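Local coordinates for X-ray repair cross complementing protein 1 variant (Homo sapiens, PDB 6WH1), which probably serves as a scaffold in DNA single-strand break repair, assembling repair complexes and restraining PARP1, and is represented here by its C-terminal BRCT domain, at residues R22-R27 and W74-N79; Q51-S56 and L67-P72. One frame throughout, in Å; residues are numbered along the deposited sequence.

Contact 1: residues R22-R27 and W74-N79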
# COMPACT_ATOMS: atom_id res chain seq x y z
N ARG A 22 1.04 -9.02 4.07
CA ARG A 22 1.14 -7.63 4.49
C ARG A 22 1.50 -6.73 3.31
O ARG A 22 0.86 -5.69 3.08
CB ARG A 22 2.17 -7.50 5.61
CG ARG A 22 2.30 -6.10 6.19
CD ARG A 22 3.08 -6.11 7.50
NE ARG A 22 2.21 -6.33 8.66
CZ ARG A 22 1.60 -5.35 9.33
NH1 ARG A 22 1.76 -4.09 8.96
NH2 ARG A 22 0.83 -5.64 10.37
N ARG A 23 2.51 -7.13 2.54
CA ARG A 23 2.91 -6.37 1.36
C ARG A 23 1.77 -6.30 0.35
O ARG A 23 1.52 -5.24 -0.25
CB ARG A 23 4.15 -7.00 0.73
CG ARG A 23 5.18 -6.00 0.23
CD ARG A 23 6.24 -6.67 -0.63
NE ARG A 23 5.69 -7.15 -1.90
CZ ARG A 23 5.67 -6.44 -3.02
NH1 ARG A 23 6.18 -5.21 -3.04
NH2 ARG A 23 5.15 -6.95 -4.12
N LYS A 24 1.06 -7.41 0.14
CA LYS A 24 -0.03 -7.41 -0.83
C LYS A 24 -1.15 -6.46 -0.41
O LYS A 24 -1.70 -5.73 -1.24
CB LYS A 24 -0.55 -8.84 -1.02
CG LYS A 24 -1.65 -8.98 -2.06
CD LYS A 24 -2.04 -10.44 -2.25
CE LYS A 24 -1.86 -10.89 -3.69
NZ LYS A 24 -3.14 -10.81 -4.45
N LEU A 25 -1.49 -6.46 0.88
CA LEU A 25 -2.53 -5.57 1.37
C LEU A 25 -2.12 -4.12 1.24
O LEU A 25 -2.93 -3.26 0.85
CB LEU A 25 -2.86 -5.90 2.83
CG LEU A 25 -3.48 -7.28 3.06
CD1 LEU A 25 -3.29 -7.72 4.50
CD2 LEU A 25 -4.95 -7.26 2.67
N ILE A 26 -0.86 -3.81 1.57
CA ILE A 26 -0.35 -2.46 1.37
C ILE A 26 -0.51 -2.06 -0.09
O ILE A 26 -1.01 -0.97 -0.41
CB ILE A 26 1.11 -2.36 1.84
CG1 ILE A 26 1.18 -2.37 3.37
CG2 ILE A 26 1.78 -1.11 1.26
CD1 ILE A 26 2.58 -2.59 3.91
N ARG A 27 -0.11 -2.96 -1.00
CA ARG A 27 -0.20 -2.67 -2.43
C ARG A 27 -1.64 -2.35 -2.83
O ARG A 27 -1.89 -1.34 -3.49
CB ARG A 27 0.33 -3.86 -3.23
CG ARG A 27 0.15 -3.73 -4.73
CD ARG A 27 0.82 -4.89 -5.48
NE ARG A 27 0.48 -4.90 -6.90
CZ ARG A 27 0.97 -5.76 -7.78
NH1 ARG A 27 0.61 -5.70 -9.05
NH2 ARG A 27 1.83 -6.70 -7.38
N TRP A 74 -11.38 -9.32 2.16
CA TRP A 74 -12.12 -8.17 1.66
C TRP A 74 -11.30 -7.39 0.65
O TRP A 74 -11.77 -7.09 -0.46
CB TRP A 74 -12.53 -7.26 2.81
CG TRP A 74 -13.24 -6.01 2.37
CD1 TRP A 74 -14.18 -5.90 1.39
CD2 TRP A 74 -13.06 -4.68 2.90
NE1 TRP A 74 -14.60 -4.60 1.28
CE2 TRP A 74 -13.93 -3.83 2.19
CE3 TRP A 74 -12.25 -4.14 3.90
CZ2 TRP A 74 -14.01 -2.46 2.45
CZ3 TRP A 74 -12.33 -2.78 4.15
CH2 TRP A 74 -13.21 -1.96 3.43
N ILE A 75 -10.06 -7.05 1.02
CA ILE A 75 -9.18 -6.32 0.11
C ILE A 75 -8.91 -7.14 -1.14
O ILE A 75 -8.96 -6.61 -2.27
CB ILE A 75 -7.87 -5.95 0.85
CG1 ILE A 75 -8.17 -5.34 2.22
CG2 ILE A 75 -7.04 -5.01 0.01
CD1 ILE A 75 -8.75 -3.95 2.16
N TYR A 76 -8.62 -8.43 -0.97
CA TYR A 76 -8.31 -9.27 -2.13
C TYR A 76 -9.46 -9.28 -3.13
O TYR A 76 -9.27 -9.07 -4.33
CB TYR A 76 -7.98 -10.70 -1.69
CG TYR A 76 -6.82 -10.80 -0.75
CD1 TYR A 76 -5.71 -9.97 -0.89
CD2 TYR A 76 -6.82 -11.71 0.29
CE1 TYR A 76 -4.64 -10.05 -0.02
CE2 TYR A 76 -5.76 -11.81 1.16
CZ TYR A 76 -4.67 -10.98 1.00
OH TYR A 76 -3.61 -11.06 1.87
N SER A 77 -10.68 -9.53 -2.64
CA SER A 77 -11.83 -9.62 -3.54
C SER A 77 -12.23 -8.26 -4.09
O SER A 77 -12.76 -8.18 -5.20
CB SER A 77 -13.02 -10.27 -2.82
OG SER A 77 -12.60 -11.34 -2.00
N CYS A 78 -12.00 -7.19 -3.32
CA CYS A 78 -12.16 -5.86 -3.88
C CYS A 78 -11.27 -5.68 -5.10
O CYS A 78 -11.68 -5.09 -6.10
CB CYS A 78 -11.84 -4.80 -2.82
SG CYS A 78 -13.21 -4.34 -1.74
N ASN A 79 -10.04 -6.20 -5.02
CA ASN A 79 -9.16 -6.15 -6.19
C ASN A 79 -9.67 -7.05 -7.31
O ASN A 79 -9.60 -6.67 -8.49
CB ASN A 79 -7.74 -6.55 -5.79
CG ASN A 79 -6.82 -6.68 -6.99
OD1 ASN A 79 -6.45 -5.68 -7.61
ND2 ASN A 79 -6.46 -7.91 -7.34

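Contact 2: residues Q51-S56 and L67-P72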
# COMPACT_ATOMS: atom_id res chain seq x y z
N GLN A 51 -5.84 -12.11 12.74
CA GLN A 51 -5.94 -12.62 14.09
C GLN A 51 -7.38 -12.53 14.59
O GLN A 51 -8.26 -11.95 13.95
CB GLN A 51 -5.01 -11.85 15.03
CG GLN A 51 -3.57 -11.86 14.58
CD GLN A 51 -2.67 -11.09 15.51
OE1 GLN A 51 -3.11 -10.19 16.22
NE2 GLN A 51 -1.38 -11.42 15.50
N GLU A 52 -7.60 -13.12 15.75
CA GLU A 52 -8.94 -13.22 16.30
C GLU A 52 -9.26 -12.02 17.19
O GLU A 52 -8.37 -11.27 17.60
CB GLU A 52 -9.08 -14.52 17.09
CG GLU A 52 -8.96 -15.78 16.24
CD GLU A 52 -9.99 -15.85 15.12
OE1 GLU A 52 -9.64 -16.34 14.03
OE2 GLU A 52 -11.15 -15.42 15.33
N TRP A 53 -10.55 -11.84 17.46
CA TRP A 53 -11.01 -10.76 18.32
C TRP A 53 -10.38 -10.86 19.70
O TRP A 53 -10.35 -11.94 20.30
CB TRP A 53 -12.54 -10.80 18.43
CG TRP A 53 -13.15 -9.62 19.10
CD1 TRP A 53 -13.18 -9.35 20.44
CD2 TRP A 53 -13.84 -8.54 18.47
NE1 TRP A 53 -13.84 -8.17 20.68
CE2 TRP A 53 -14.25 -7.65 19.48
CE3 TRP A 53 -14.15 -8.23 17.14
CZ2 TRP A 53 -14.95 -6.48 19.21
CZ3 TRP A 53 -14.84 -7.07 16.87
CH2 TRP A 53 -15.24 -6.21 17.90
N ASP A 54 -9.87 -9.74 20.20
CA ASP A 54 -9.35 -9.63 21.55
C ASP A 54 -9.86 -8.34 22.16
O ASP A 54 -10.34 -7.46 21.43
CB ASP A 54 -7.81 -9.69 21.57
CG ASP A 54 -7.15 -8.42 21.07
OD1 ASP A 54 -7.10 -7.43 21.83
OD2 ASP A 54 -6.67 -8.42 19.92
N PRO A 55 -9.81 -8.19 23.50
CA PRO A 55 -10.44 -7.02 24.15
C PRO A 55 -10.00 -5.65 23.64
O PRO A 55 -10.73 -4.67 23.82
CB PRO A 55 -10.04 -7.20 25.62
CG PRO A 55 -9.95 -8.67 25.79
CD PRO A 55 -9.38 -9.19 24.50
N SER A 56 -8.83 -5.57 23.02
CA SER A 56 -8.41 -4.29 22.46
C SER A 56 -9.32 -3.86 21.31
O SER A 56 -9.48 -2.65 21.07
CB SER A 56 -6.95 -4.36 22.00
OG SER A 56 -6.80 -5.21 20.87
N LEU A 67 -16.02 2.17 13.73
CA LEU A 67 -14.90 1.35 13.30
C LEU A 67 -15.37 -0.05 12.92
O LEU A 67 -16.28 -0.61 13.54
CB LEU A 67 -13.85 1.29 14.41
CG LEU A 67 -12.92 0.10 14.58
CD1 LEU A 67 -11.89 0.08 13.47
CD2 LEU A 67 -12.25 0.22 15.93
N ALA A 68 -14.76 -0.61 11.87
CA ALA A 68 -15.10 -1.93 11.36
C ALA A 68 -13.86 -2.81 11.32
O ALA A 68 -12.77 -2.34 10.98
CB ALA A 68 -15.72 -1.85 9.96
N PHE A 69 -14.04 -4.08 11.65
CA PHE A 69 -12.97 -5.07 11.69
C PHE A 69 -13.20 -6.07 10.57
O PHE A 69 -14.24 -6.73 10.53
CB PHE A 69 -12.92 -5.77 13.05
CG PHE A 69 -12.70 -4.83 14.20
CD1 PHE A 69 -13.78 -4.25 14.85
CD2 PHE A 69 -11.42 -4.51 14.62
CE1 PHE A 69 -13.57 -3.39 15.91
CE2 PHE A 69 -11.21 -3.65 15.67
CZ PHE A 69 -12.29 -3.09 16.32
N VAL A 70 -12.22 -6.18 9.67
CA VAL A 70 -12.40 -6.90 8.41
C VAL A 70 -11.17 -7.77 8.14
O VAL A 70 -10.06 -7.46 8.57
CB VAL A 70 -12.64 -5.94 7.22
CG1 VAL A 70 -13.30 -6.68 6.09
CG2 VAL A 70 -13.48 -4.74 7.63
N ARG A 71 -11.39 -8.86 7.39
CA ARG A 71 -10.36 -9.80 7.01
C ARG A 71 -9.69 -9.38 5.71
O ARG A 71 -10.29 -8.66 4.90
CB ARG A 71 -10.95 -11.20 6.85
CG ARG A 71 -11.56 -11.75 8.13
CD ARG A 71 -10.59 -12.65 8.87
NE ARG A 71 -11.15 -13.18 10.10
CZ ARG A 71 -10.57 -13.07 11.29
NH1 ARG A 71 -9.40 -12.45 11.41
NH2 ARG A 71 -11.16 -13.58 12.37
N PRO A 72 -8.44 -9.80 5.49
CA PRO A 72 -7.74 -9.42 4.25
C PRO A 72 -8.43 -9.88 2.97
O PRO A 72 -8.16 -9.33 1.89
CB PRO A 72 -6.36 -10.08 4.41
CG PRO A 72 -6.18 -10.24 5.89
CD PRO A 72 -7.56 -10.50 6.44

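Contact 1: residues R22-R27 and W74-N79
I75 opens the contact from helix 72-81: its CB lies 3.7 Å from CD2 of L25, and its CG1 is at nearly the same range, so one leucine methyl sits against the branch point of the isoleucine. The two side chains run at about a right angle to each other. L25 CB does not itself aim at the other helix; the end of the side chain makes the approach, with CG anti to the carbonyl carbon (chi1 -65°). The backbones come nearest at the same pair, L25 CA and I75 CA being 6.8 Å apart. I75 also leans on Y28 and V29 of helix 21-31 and on F11 of strand 10-13, which ties this point to the central sheet. In the BRCT fold a four-stranded parallel sheet carries helices on its two sides, and the helices 21-31 and 72-81 pack together on one of them. Their local axes approach to 10.1 Å and diverge by 51°. One residue on, Y76 reaches across the middle of the interface, its ring passing between K24 and L25. Y76 CE1 is 3.4 Å from K24 CD, the aliphatic part of the lysine lying obliquely to the ring, and 3.9 Å from L25 CD2. Farther out on the ring, the Y76 hydroxyl OH stands 4.0 Å from L25 CG, a van der Waals approach. K24, at the margin, reaches the ring with CG anti to the backbone N (chi1 -177°); bends farther along the chain then carry NZ to a hydrogen bond with Y28 OH. On the same helix, R23 and R27 form salt bridges with acidic side chains of another protein's chain.

Contact 2: residues Q51-S56 and L67-P72
R71 NH1 donates to the backbone oxygen Q51 O at 2.8 Å, and the hydrogen bond is nearly straight (171° at the hydrogen). The oxygen lies almost in the guanidinium plane, whereas the donor stands well above the carbonyl plane of Q51. NH1 also bonds to T49 O, so this one nitrogen holds two carbonyls of the loop that leaves strand 46-48. The charged pairing is longer: R71 NH2 and E52 OE2 form a salt bridge at 3.5 Å, with carboxylate and guanidinium planes 53° apart rather than matched side by side. A bend at chi2 swings the arginine across to the loop. The aromatic pair is W53 with F69, an edge-to-face (T-shaped) stack in which the six-membered ring of the tryptophan turns its edge to the phenylalanine face, planes at 63°. The nearest atoms are W53 CZ3 and F69 CD1, 3.6 Å apart; F57 of helix 55-63 packs against both rings. Next to W53, D54 caps that helix, OD1 accepting from S56 N at 2.8 Å. The contact joins the loop leading into helix 55-63 to strand 68-70 and the residue after it, within a beta-alpha-beta unit begun by strand 46-48. A leucine in place of R71 would probably leave Q51 O and T49 O without this donor, E52 without its positive mate and the loop there less firmly held. The chemistry implies a division of labour: a neutral carbonyl grip fixes the guanidinium, the more distant carboxylate adds a probably weaker, solvent-screened attraction, and the ring pair closes the apolar side.

From the N terminus, the chain passes strand 10-13 and enters helix 21-31, where contact 1 begins. It then runs through strands 35-36 and 46-48 to residues 51-56, the first half of contact 2. Helix 55-63 follows, and strand 68-70 closes this short loop within 67-72; helix 72-81 comes directly afterwards and closes the longer one through 74-79. Contact 2 is thus nested inside the loop of contact 1. Their centres lie about 16 Å apart, on opposite sides of the chain's centre: contact 1 joins two helices, contact 2 the loop before helix 55-63 to the end of strand 68-70, outermost on its side of the sheet. They meet where L25 CD2 packs on P72 CB at 3.6 Å.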